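Local coordinates for hypothetical 11.0 kDa protein (Sulfolobus virus 1, PDB 1TBX) that probably acts as a homodimeric winged-helix transcription factor that recognises a palindromic or pseudo-palindromic DNA target sequence, at residues 27-32 with 36-41; 56-59 with 64-67. All blocks are in the same frame, centred on the assembly; numbering follows the deposited sequence.

Contact 1: residues 27-32 with 36-41; sequences DLYKKV and FPMSTA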
# COMPACT_ATOMS: atom_id res chain seq x y z
N ASP A 27 -12.73 17.32 6.57
CA ASP A 27 -12.15 17.80 5.32
C ASP A 27 -11.12 16.84 4.78
O ASP A 27 -11.00 16.72 3.56
CB ASP A 27 -11.56 19.19 5.42
CG ASP A 27 -12.62 20.23 5.58
OD1 ASP A 27 -13.76 19.91 5.14
OD2 ASP A 27 -12.44 21.33 6.16
N LEU A 28 -10.37 16.18 5.67
CA LEU A 28 -9.42 15.18 5.20
C LEU A 28 -10.20 14.07 4.53
O LEU A 28 -9.82 13.61 3.48
CB LEU A 28 -8.53 14.62 6.31
CG LEU A 28 -7.56 13.52 5.80
CD1 LEU A 28 -6.43 14.10 4.89
CD2 LEU A 28 -6.95 12.62 6.90
N TYR A 29 -11.32 13.69 5.12
CA TYR A 29 -12.17 12.76 4.46
C TYR A 29 -12.59 13.20 3.05
O TYR A 29 -12.51 12.39 2.12
CB TYR A 29 -13.41 12.50 5.26
CG TYR A 29 -14.36 11.67 4.44
CD1 TYR A 29 -14.02 10.39 4.02
CD2 TYR A 29 -15.55 12.19 4.00
CE1 TYR A 29 -14.87 9.64 3.27
CE2 TYR A 29 -16.43 11.43 3.26
CZ TYR A 29 -16.07 10.17 2.89
OH TYR A 29 -16.89 9.43 2.12
N LYS A 30 -13.07 14.44 2.88
CA LYS A 30 -13.49 14.90 1.56
C LYS A 30 -12.39 14.76 0.52
O LYS A 30 -12.61 14.31 -0.60
CB LYS A 30 -13.93 16.33 1.61
CG LYS A 30 -15.30 16.47 2.16
CD LYS A 30 -15.47 17.87 2.63
CE LYS A 30 -16.44 18.57 1.67
NZ LYS A 30 -16.17 20.03 1.52
N LYS A 31 -11.19 15.10 0.92
CA LYS A 31 -10.04 15.11 0.04
C LYS A 31 -9.65 13.69 -0.41
O LYS A 31 -9.45 13.45 -1.61
CB LYS A 31 -8.89 15.69 0.85
CG LYS A 31 -7.75 16.18 0.07
CD LYS A 31 -6.87 17.06 0.95
CE LYS A 31 -7.46 18.45 1.10
NZ LYS A 31 -7.07 19.31 -0.04
N VAL A 32 -9.52 12.79 0.55
CA VAL A 32 -9.19 11.40 0.32
C VAL A 32 -10.24 10.85 -0.64
O VAL A 32 -9.92 10.30 -1.72
CB VAL A 32 -9.17 10.59 1.66
CG1 VAL A 32 -9.29 9.10 1.44
CG2 VAL A 32 -7.88 10.87 2.44
N PHE A 36 -9.69 8.59 -3.90
CA PHE A 36 -9.79 7.20 -3.59
C PHE A 36 -11.10 6.97 -2.84
O PHE A 36 -11.08 6.85 -1.61
CB PHE A 36 -8.65 6.86 -2.66
CG PHE A 36 -7.35 6.78 -3.34
CD1 PHE A 36 -6.46 7.83 -3.27
CD2 PHE A 36 -7.02 5.65 -4.10
CE1 PHE A 36 -5.25 7.77 -3.92
CE2 PHE A 36 -5.82 5.58 -4.75
CZ PHE A 36 -4.92 6.64 -4.66
N PRO A 37 -12.22 6.90 -3.55
CA PRO A 37 -13.56 6.84 -2.88
C PRO A 37 -13.63 5.80 -1.75
O PRO A 37 -13.28 4.64 -1.94
CB PRO A 37 -14.51 6.42 -4.00
CG PRO A 37 -13.82 6.93 -5.24
CD PRO A 37 -12.33 6.82 -5.02
N MSE A 38 -14.02 6.24 -0.56
CA MSE A 38 -14.32 5.29 0.48
C MSE A 38 -15.49 5.81 1.28
O MSE A 38 -15.92 6.97 1.11
CB MSE A 38 -13.11 4.99 1.34
CG MSE A 38 -12.91 5.90 2.50
SE MSE A 38 -11.01 6.15 2.93
CE MSE A 38 -10.77 5.31 4.61
N SER A 39 -16.06 4.96 2.12
CA SER A 39 -17.17 5.44 2.92
C SER A 39 -16.59 6.13 4.15
O SER A 39 -15.36 6.01 4.44
CB SER A 39 -18.06 4.29 3.29
OG SER A 39 -17.46 3.41 4.22
N THR A 40 -17.47 6.84 4.84
CA THR A 40 -17.14 7.47 6.12
C THR A 40 -16.91 6.37 7.15
O THR A 40 -15.97 6.46 7.94
CB THR A 40 -18.27 8.38 6.59
OG1 THR A 40 -19.46 7.58 6.73
CG2 THR A 40 -18.60 9.49 5.53
N ALA A 41 -17.74 5.33 7.16
CA ALA A 41 -17.43 4.17 7.99
C ALA A 41 -15.96 3.75 7.72
O ALA A 41 -15.11 3.80 8.63
CB ALA A 41 -18.40 2.99 7.76

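Contact 2: residues 56-59 with 64-67; sequences VKER and EKRL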
# COMPACT_ATOMS: atom_id res chain seq x y z
N VAL A 56 -1.03 9.11 14.21
CA VAL A 56 -1.80 10.35 14.04
C VAL A 56 -2.32 10.81 15.38
O VAL A 56 -2.62 9.99 16.26
CB VAL A 56 -3.01 10.09 13.11
CG1 VAL A 56 -4.03 11.21 13.14
CG2 VAL A 56 -2.55 9.83 11.68
N LYS A 57 -2.43 12.13 15.55
CA LYS A 57 -3.06 12.68 16.74
C LYS A 57 -4.28 13.50 16.33
O LYS A 57 -4.25 14.19 15.34
CB LYS A 57 -2.07 13.52 17.57
CG LYS A 57 -1.37 12.72 18.69
CD LYS A 57 0.03 13.28 19.12
CE LYS A 57 0.75 12.38 20.19
NZ LYS A 57 1.35 13.11 21.39
N GLU A 58 -5.38 13.38 17.08
CA GLU A 58 -6.51 14.24 16.81
C GLU A 58 -6.77 15.21 17.96
O GLU A 58 -7.03 14.75 19.08
CB GLU A 58 -7.75 13.42 16.53
CG GLU A 58 -8.99 14.26 16.22
CD GLU A 58 -10.14 13.40 15.78
OE1 GLU A 58 -10.71 13.67 14.69
OE2 GLU A 58 -10.43 12.43 16.52
N ARG A 59 -6.74 16.52 17.69
CA ARG A 59 -7.10 17.55 18.69
C ARG A 59 -8.33 18.37 18.31
O ARG A 59 -8.59 18.63 17.12
CB ARG A 59 -5.93 18.51 18.95
CG ARG A 59 -4.56 17.86 19.20
CD ARG A 59 -3.42 18.87 19.43
NE ARG A 59 -2.38 18.79 18.41
CZ ARG A 59 -1.44 19.72 18.20
NH1 ARG A 59 -1.41 20.83 18.94
NH2 ARG A 59 -0.52 19.54 17.25
N GLU A 64 -13.09 22.90 15.81
CA GLU A 64 -13.08 21.73 14.94
C GLU A 64 -12.18 20.64 15.56
O GLU A 64 -11.32 20.98 16.38
CB GLU A 64 -12.50 22.12 13.57
CG GLU A 64 -13.42 22.11 12.34
CD GLU A 64 -14.91 21.91 12.64
OE1 GLU A 64 -15.31 20.75 12.97
OE2 GLU A 64 -15.67 22.90 12.51
N LYS A 65 -12.37 19.37 15.16
CA LYS A 65 -11.42 18.28 15.41
C LYS A 65 -10.44 18.16 14.22
O LYS A 65 -10.86 17.96 13.06
CB LYS A 65 -12.15 16.94 15.59
CG LYS A 65 -12.65 16.66 17.01
CD LYS A 65 -13.98 15.93 17.03
CE LYS A 65 -14.58 15.87 18.45
NZ LYS A 65 -16.11 15.87 18.54
N ARG A 66 -9.14 18.27 14.52
CA ARG A 66 -8.09 18.32 13.50
C ARG A 66 -7.07 17.25 13.69
O ARG A 66 -6.93 16.74 14.79
CB ARG A 66 -7.37 19.67 13.51
CG ARG A 66 -8.33 20.82 13.34
CD ARG A 66 -7.72 22.20 13.46
NE ARG A 66 -8.79 23.19 13.49
CZ ARG A 66 -9.60 23.52 12.45
NH1 ARG A 66 -9.47 23.00 11.23
NH2 ARG A 66 -10.54 24.42 12.64
N LEU A 67 -6.32 16.98 12.62
CA LEU A 67 -5.39 15.87 12.56
C LEU A 67 -3.94 16.30 12.41
O LEU A 67 -3.60 17.14 11.55
CB LEU A 67 -5.77 14.91 11.42
CG LEU A 67 -7.20 14.38 11.59
CD1 LEU A 67 -7.62 13.65 10.35
CD2 LEU A 67 -7.39 13.49 12.85

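Contact 1: residues 27-32 with 36-41
V32, near the end of helix 25-33, accepts a backbone hydrogen bond from F36 N, which lies 2.8 Å from V32 O with an N-H...O angle of 171°. From this tie the extended segment 36-39 runs back alongside the helix, bringing the CA atoms of Y29 and T40 to 7.4 Å, and helix 40-52 begins at T40. Y29 and V32 carry most of the helix side of the contact. With the CG of Y29 anti to the backbone N (chi1 172°), the ring reaches across to the segment 36-41, and its hydroxyl donates to M38 O at 2.8 Å from Y29 OH. The acceptor lies at the ring edge, near the ring plane, and the donor is tilted 19° from the carbonyl plane. T40 CG2 approaches the same ring obliquely, 3.7 Å from Y29 CE2. One turn further on, V32 CG1 meets the selenium of M38, a selenomethionine, with 3.7 Å between V32 CG1 and M38 SE; the bent chain of M38 also touches F43 and A46. F36 turns its ring elsewhere, packing on Y16 and on I84 and K88 of helix 71-94. S39 is the N-cap of the next helix, its OG hydrogen-bonded to T42 N. The short connection from helix 25-33 to helix 40-52 is consistent with the helix-turn-helix of this winged-helix domain, in which helix 40-52 probably serves as the recognition helix.

Contact 2: residues 56-59 with 64-67
L67 and E58 face each other as a non-hydrogen-bonded pair of the antiparallel hairpin, and L67 has the most surface buried by the contact. The CD2 methyl of L67 lies against the aliphatic part of E58, 3.7 Å from E58 CB, and its other neighbour on this face is V56, whose CG1 is 4.1 Å from L67 CD2. E58 holds CG anti to its backbone N (chi1 -179°) and stays extended beyond it, which carries the carboxylate past the leucine methyl to K65, two residues before L67 on strand 64-69 and on the same face. There E58 OE1 comes within 3.7 Å of K65 CB, a contact with the root of the lysine; the ammonium group is well away from the carboxylate. E58 OE1 is instead hydrogen-bonded to T25 OG1, while E58 OE2 has a long, weak ion pair with K47.

R59 is the third main contributor, and here the backbone does the work. It forms a hydrogen-bonded pair with R66: R59 N donates to R66 O at 2.9 Å, and R66 N returns a straighter bond to R59 O at 2.7 Å. Both arginines point to the face away from L67. R59 makes a salt bridge with E61 and a cation-pi contact with Y68, whereas R66 directs its guanidinium to the carbonyls of E61 and R62, at the turn between the strands.

The strands run at 164° to one another. On the L67 face, V56 and L67 pack on L17 of helix 9-17, L67 also on L28 of helix 25-33, and E58 on I51 of helix 40-52, while backbone bonds from L67 to G22 and I23 tie strand 64-69 to the loop before helix 25-33.

Overall arrangement
Contact 1 joins the two helices of the helix-turn-helix, and contact 2 pairs the strands of the wing that follows helix 40-52 in the chain. Their centres are about 15 Å apart, yet they touch directly: L28 CD2 of helix 25-33 lies 3.7 Å from L67 CD1 of strand 64-69, a packing contact between helix 25-33 and the hairpin. Both are partly buried. In contact 1 the buried residues are Y29 and V32 of helix 25-33 and F36 of the connecting loop, and packing combines with a tyrosine hydroxyl bond. Contact 2 depends on paired strand backbones, with V56 and L67 packed inward beside the aliphatic part of E58, and a more exposed face bearing R59 and R66.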